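Local coordinates for protein FAD-dependent pyridine nucleotide-disulphide oxidoreductase (Desulfovibrio vulgaris, PDB 3IWA) that probably transfers electrons from a reduced pyridine nucleotide through FAD to a disulphide or related acceptor, at residues 172-175 with 176-180; 202-205 with 206-209. All coordinates share one frame; numbering follows the deposited sequence.

Interaction 1: 172-175 with 176-180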
ATOM      1  N   LEU A 172      -9.493 -23.108  -1.039  1.00 42.38           N
ATOM      2  CA  LEU A 172      -8.094 -23.219  -1.392  1.00 43.39           C
ATOM      3  C   LEU A 172      -7.236 -23.233  -0.154  1.00 44.43           C
ATOM      4  O   LEU A 172      -6.302 -24.000  -0.087  1.00 43.98           O
ATOM      5  CB  LEU A 172      -7.655 -22.090  -2.322  1.00 43.86           C
ATOM      6  CG  LEU A 172      -8.255 -22.035  -3.725  1.00 43.63           C
ATOM      7  CD1 LEU A 172      -7.278 -21.253  -4.586  1.00 44.51           C
ATOM      8  CD2 LEU A 172      -8.473 -23.406  -4.278  1.00 42.53           C
ATOM      9  N   GLU A 173      -7.549 -22.393   0.830  1.00 46.59           N
ATOM     10  CA  GLU A 173      -6.781 -22.413   2.095  1.00 48.41           C
ATOM     11  C   GLU A 173      -6.865 -23.792   2.771  1.00 47.61           C
ATOM     12  O   GLU A 173      -5.883 -24.262   3.324  1.00 46.14           O
ATOM     13  CB  GLU A 173      -7.249 -21.329   3.082  1.00 49.47           C
ATOM     14  CG  GLU A 173      -7.205 -19.866   2.559  1.00 54.65           C
ATOM     15  CD  GLU A 173      -5.950 -19.122   2.994  1.00 61.39           C
ATOM     16  OE1 GLU A 173      -4.837 -19.534   2.570  1.00 65.87           O
ATOM     17  OE2 GLU A 173      -6.079 -18.126   3.754  1.00 65.00           O
ATOM     18  N   MET A 174      -8.051 -24.411   2.740  1.00 47.73           N
ATOM     19  CA  MET A 174      -8.234 -25.742   3.318  1.00 47.96           C
ATOM     20  C   MET A 174      -7.445 -26.769   2.490  1.00 47.51           C
ATOM     21  O   MET A 174      -6.797 -27.636   3.057  1.00 45.82           O
ATOM     22  CB  MET A 174      -9.714 -26.148   3.391  1.00 48.09           C
ATOM     23  CG  MET A 174     -10.530 -25.488   4.510  1.00 49.74           C
ATOM     24  SD  MET A 174     -10.236 -26.111   6.174  1.00 51.00           S
ATOM     25  CE  MET A 174      -9.411 -27.659   5.860  1.00 43.50           C
ATOM     26  N   ALA A 175      -7.493 -26.659   1.164  1.00 47.51           N
ATOM     27  CA  ALA A 175      -6.744 -27.604   0.305  1.00 48.47           C
ATOM     28  C   ALA A 175      -5.292 -27.686   0.750  1.00 49.03           C
ATOM     29  O   ALA A 175      -4.743 -28.766   0.965  1.00 48.06           O
ATOM     30  CB  ALA A 175      -6.805 -27.186  -1.161  1.00 47.91           C
ATOM     31  N   VAL A 176      -4.698 -26.499   0.865  1.00 50.21           N
ATOM     32  CA  VAL A 176      -3.295 -26.320   1.199  1.00 50.90           C
ATOM     33  C   VAL A 176      -3.003 -26.842   2.610  1.00 51.05           C
ATOM     34  O   VAL A 176      -2.091 -27.609   2.789  1.00 51.07           O
ATOM     35  CB  VAL A 176      -2.902 -24.827   1.081  1.00 51.28           C
ATOM     36  CG1 VAL A 176      -1.519 -24.567   1.681  1.00 51.78           C
ATOM     37  CG2 VAL A 176      -2.960 -24.375  -0.381  1.00 51.99           C
ATOM     38  N   SER A 177      -3.808 -26.463   3.590  1.00 51.27           N
ATOM     39  CA  SER A 177      -3.611 -26.923   4.959  1.00 52.04           C
ATOM     40  C   SER A 177      -3.661 -28.429   5.105  1.00 51.75           C
ATOM     41  O   SER A 177      -2.813 -29.011   5.778  1.00 51.28           O
ATOM     42  CB  SER A 177      -4.677 -26.355   5.875  1.00 52.52           C
ATOM     43  OG  SER A 177      -4.438 -24.988   6.121  1.00 54.98           O
ATOM     44  N   LEU A 178      -4.681 -29.044   4.519  1.00 51.65           N
ATOM     45  CA  LEU A 178      -4.856 -30.483   4.634  1.00 51.86           C
ATOM     46  C   LEU A 178      -3.680 -31.199   3.982  1.00 53.08           C
ATOM     47  O   LEU A 178      -3.118 -32.102   4.583  1.00 52.86           O
ATOM     48  CB  LEU A 178      -6.193 -30.962   4.043  1.00 51.37           C
ATOM     49  CG  LEU A 178      -7.481 -30.401   4.673  1.00 50.34           C
ATOM     50  CD1 LEU A 178      -8.739 -30.936   4.003  1.00 46.74           C
ATOM     51  CD2 LEU A 178      -7.525 -30.691   6.161  1.00 50.17           C
ATOM     52  N   ALA A 179      -3.292 -30.797   2.776  1.00 54.62           N
ATOM     53  CA  ALA A 179      -2.171 -31.466   2.106  1.00 56.31           C
ATOM     54  C   ALA A 179      -0.840 -31.184   2.802  1.00 58.08           C
ATOM     55  O   ALA A 179       0.020 -32.052   2.875  1.00 59.05           O
ATOM     56  CB  ALA A 179      -2.102 -31.087   0.633  1.00 55.78           C
ATOM     57  N   ASP A 180      -0.680 -29.988   3.358  1.00 60.08           N
ATOM     58  CA  ASP A 180       0.629 -29.564   3.883  1.00 61.35           C
ATOM     59  C   ASP A 180       0.875 -29.874   5.361  1.00 62.12           C
ATOM     60  O   ASP A 180       1.978 -30.243   5.730  1.00 62.49           O
ATOM     61  CB  ASP A 180       0.836 -28.064   3.632  1.00 61.61           C
ATOM     62  CG  ASP A 180       2.209 -27.750   3.096  1.00 62.12           C
ATOM     63  OD1 ASP A 180       2.718 -28.532   2.260  1.00 63.56           O
ATOM     64  OD2 ASP A 180       2.776 -26.719   3.505  1.00 63.23           O
TER
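Met174 and Leu178 meet one turn apart on helix 169-182, the helix of a Rossmann-type beta-alpha-beta unit that links strands 161-165 and 185-189. The two side chains lie at a slant to each other, and the methionine does the reaching. Its chain bends at chi2 (-75°) and again at chi3 (-17°), which turns the terminal methyl along the helix, and CE of Met174 comes to rest 3.6 Å from both CG and CD2 of Leu178. The pair is buried: Met174 also packs on Ala147 and Gln151 of helix 144-153, and Leu178 on Thr186 of strand 185-189. A different flank carries Val176, which, like Leu172, packs against Leu212 of helix 202-214; its CG2 lies 3.4 Å from the carbonyl O of Leu172. Beneath these side chains the backbone repeats its i to i+4 bonds, the one from Leu178 N to Met174 O being 2.9 Å long and almost straight. Ser177 adds a second donor to one carbonyl. With OG set beside its own backbone N (chi1 -74°), the hydroxyl folds back, and Glu173 O receives both Ser177 N at 3.0 Å and, weakly, Ser177 OG at 3.2 Å.

Interaction 2: 202-205 with 206-209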
ATOM      1  N   LYS A 202      -9.665 -15.450 -14.996  1.00 38.52           N
ATOM      2  CA  LYS A 202      -9.383 -16.810 -15.509  1.00 40.17           C
ATOM      3  C   LYS A 202      -7.890 -17.023 -15.785  1.00 39.87           C
ATOM      4  O   LYS A 202      -7.291 -17.995 -15.325  1.00 40.20           O
ATOM      5  CB  LYS A 202     -10.203 -17.065 -16.780  1.00 41.71           C
ATOM      6  CG  LYS A 202     -10.400 -18.543 -17.098  1.00 45.58           C
ATOM      7  CD  LYS A 202     -11.459 -18.792 -18.175  1.00 49.76           C
ATOM      8  CE  LYS A 202     -11.275 -20.207 -18.795  1.00 53.02           C
ATOM      9  NZ  LYS A 202     -11.935 -20.345 -20.142  1.00 54.36           N
ATOM     10  N   SER A 203      -7.269 -16.066 -16.470  1.00 39.61           N
ATOM     11  CA  SER A 203      -5.852 -16.143 -16.813  1.00 39.62           C
ATOM     12  C   SER A 203      -4.954 -16.209 -15.563  1.00 39.75           C
ATOM     13  O   SER A 203      -4.017 -17.029 -15.478  1.00 39.06           O
ATOM     14  CB  SER A 203      -5.462 -14.966 -17.732  1.00 40.11           C
ATOM     15  OG  SER A 203      -5.337 -13.711 -17.050  1.00 39.52           O
ATOM     16  N   LEU A 204      -5.263 -15.376 -14.571  1.00 39.42           N
ATOM     17  CA  LEU A 204      -4.501 -15.401 -13.334  1.00 39.38           C
ATOM     18  C   LEU A 204      -4.777 -16.670 -12.489  1.00 39.28           C
ATOM     19  O   LEU A 204      -3.890 -17.206 -11.814  1.00 38.95           O
ATOM     20  CB  LEU A 204      -4.761 -14.143 -12.500  1.00 39.42           C
ATOM     21  CG  LEU A 204      -3.718 -14.011 -11.388  1.00 39.95           C
ATOM     22  CD1 LEU A 204      -2.290 -13.966 -12.013  1.00 39.32           C
ATOM     23  CD2 LEU A 204      -3.982 -12.793 -10.553  1.00 42.15           C
ATOM     24  N   SER A 205      -6.008 -17.138 -12.509  1.00 39.96           N
ATOM     25  CA  SER A 205      -6.337 -18.327 -11.740  1.00 41.54           C
ATOM     26  C   SER A 205      -5.474 -19.527 -12.104  1.00 42.19           C
ATOM     27  O   SER A 205      -5.194 -20.347 -11.236  1.00 43.24           O
ATOM     28  CB  SER A 205      -7.792 -18.675 -11.889  1.00 41.50           C
ATOM     29  OG  SER A 205      -7.973 -19.300 -13.120  1.00 42.40           O
ATOM     30  N   GLN A 206      -4.998 -19.611 -13.345  1.00 43.37           N
ATOM     31  CA  GLN A 206      -4.173 -20.754 -13.774  1.00 44.08           C
ATOM     32  C   GLN A 206      -2.862 -20.801 -13.026  1.00 44.39           C
ATOM     33  O   GLN A 206      -2.318 -21.882 -12.763  1.00 44.41           O
ATOM     34  CB  GLN A 206      -3.806 -20.700 -15.259  1.00 44.57           C
ATOM     35  CG  GLN A 206      -4.920 -20.518 -16.265  1.00 47.35           C
ATOM     36  CD  GLN A 206      -5.985 -21.583 -16.208  1.00 51.34           C
ATOM     37  OE1 GLN A 206      -5.737 -22.737 -15.809  1.00 53.11           O
ATOM     38  NE2 GLN A 206      -7.197 -21.200 -16.616  1.00 52.31           N
ATOM     39  N   MET A 207      -2.308 -19.633 -12.738  1.00 44.43           N
ATOM     40  CA  MET A 207      -1.114 -19.585 -11.924  1.00 45.57           C
ATOM     41  C   MET A 207      -1.414 -20.224 -10.563  1.00 45.02           C
ATOM     42  O   MET A 207      -0.640 -21.015 -10.054  1.00 45.79           O
ATOM     43  CB  MET A 207      -0.600 -18.137 -11.752  1.00 46.29           C
ATOM     44  CG  MET A 207       0.037 -17.440 -13.010  1.00 49.57           C
ATOM     45  SD  MET A 207       1.347 -18.414 -13.814  1.00 53.41           S
ATOM     46  CE  MET A 207       0.438 -19.574 -14.797  1.00 55.79           C
ATOM     47  N   LEU A 208      -2.542 -19.881  -9.965  1.00 44.53           N
ATOM     48  CA  LEU A 208      -2.865 -20.434  -8.653  1.00 44.07           C
ATOM     49  C   LEU A 208      -3.158 -21.927  -8.810  1.00 43.73           C
ATOM     50  O   LEU A 208      -2.738 -22.721  -7.982  1.00 43.53           O
ATOM     51  CB  LEU A 208      -4.028 -19.692  -7.976  1.00 43.10           C
ATOM     52  CG  LEU A 208      -3.826 -18.274  -7.442  1.00 43.05           C
ATOM     53  CD1 LEU A 208      -3.693 -17.217  -8.592  1.00 43.14           C
ATOM     54  CD2 LEU A 208      -4.988 -17.892  -6.509  1.00 39.74           C
ATOM     55  N   ARG A 209      -3.864 -22.297  -9.870  1.00 44.00           N
ATOM     56  CA  ARG A 209      -4.167 -23.704 -10.148  1.00 45.03           C
ATOM     57  C   ARG A 209      -2.889 -24.536 -10.186  1.00 46.27           C
ATOM     58  O   ARG A 209      -2.843 -25.608  -9.566  1.00 46.28           O
ATOM     59  CB  ARG A 209      -4.955 -23.885 -11.449  1.00 44.53           C
ATOM     60  CG  ARG A 209      -5.498 -25.297 -11.642  1.00 43.47           C
ATOM     61  CD  ARG A 209      -6.355 -25.435 -12.908  1.00 42.55           C
ATOM     62  NE  ARG A 209      -6.799 -26.827 -13.127  1.00 40.19           N
ATOM     63  CZ  ARG A 209      -7.951 -27.190 -13.686  1.00 40.80           C
ATOM     64  NH1 ARG A 209      -8.839 -26.317 -14.130  1.00 38.50           N
ATOM     65  NH2 ARG A 209      -8.249 -28.475 -13.771  1.00 47.33           N
TER
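Lys202 and Gln206 run side by side, pointing the same way, on the exposed flank of helix 202-214, with NE2 of the glutamine 4.2 Å from CG of the lysine. The apolar contacts are looser: Leu204 CG lies 4.3 Å from Leu208 CD1, and Leu204 CD1 lies equally far from Met207 CG. All three of these residues pack on Phe405 of strand 399-406.

The backbone bonds are uneven. Gln206 N divides itself between Lys202 O and Ser203 O, both weakly, at 3.4 and 3.5 Å, while Met207 N makes a weak, strongly bent i to i+3 bond to Leu204 O. Regular helix geometry is plain at Arg209, whose N lies 2.7 Å from Ser205 O with an N-H...O angle of 162°.

One side-chain hydrogen bond, within 202-205 itself, joins Ser205 OG to Lys202 O at 2.7 Å. A chi1 of 78° sets the hydroxyl between the backbone N and carbonyl carbon of its own residue, within reach of the preceding turn, and it approaches the carbonyl from 21° off its plane.

Charge enters at Arg209, whose extended side chain stands out from the helix, with NE in a salt bridge to Glu213 and NH1 hydrogen-bonded to Thr221. These opening two turns of the crossover helix between parallel strands 185-189 and 218-220 belong to the beta-alpha-beta architecture of a Rossmann-like nucleotide-binding domain.

Overall arrangement
Interactions 1 and 2 occupy successive helices of the same parallel sheet, in the two beta-alpha-beta units that share strand 185-189. Their centres are about 17 Å apart and their nearest atoms about 4 Å, without touching; the helices meet further along, where Leu172 and Val176 of interaction 1 pack on Leu212 of helix 202-214. The GxGxxG-like glycines Gly166, Gly168 and Gly171, a pattern consistent with dinucleotide binding, lie just before residues 172-175, from the turn after strand 161-165 into the start of the helix, and the side chain of Met174 lies near them. Interaction 2 packs on strand 399-406 of the antiparallel sheet through Phe405, and interaction 1 touches Phe345, in the loop between two of its strands, through Val176 and Asp180.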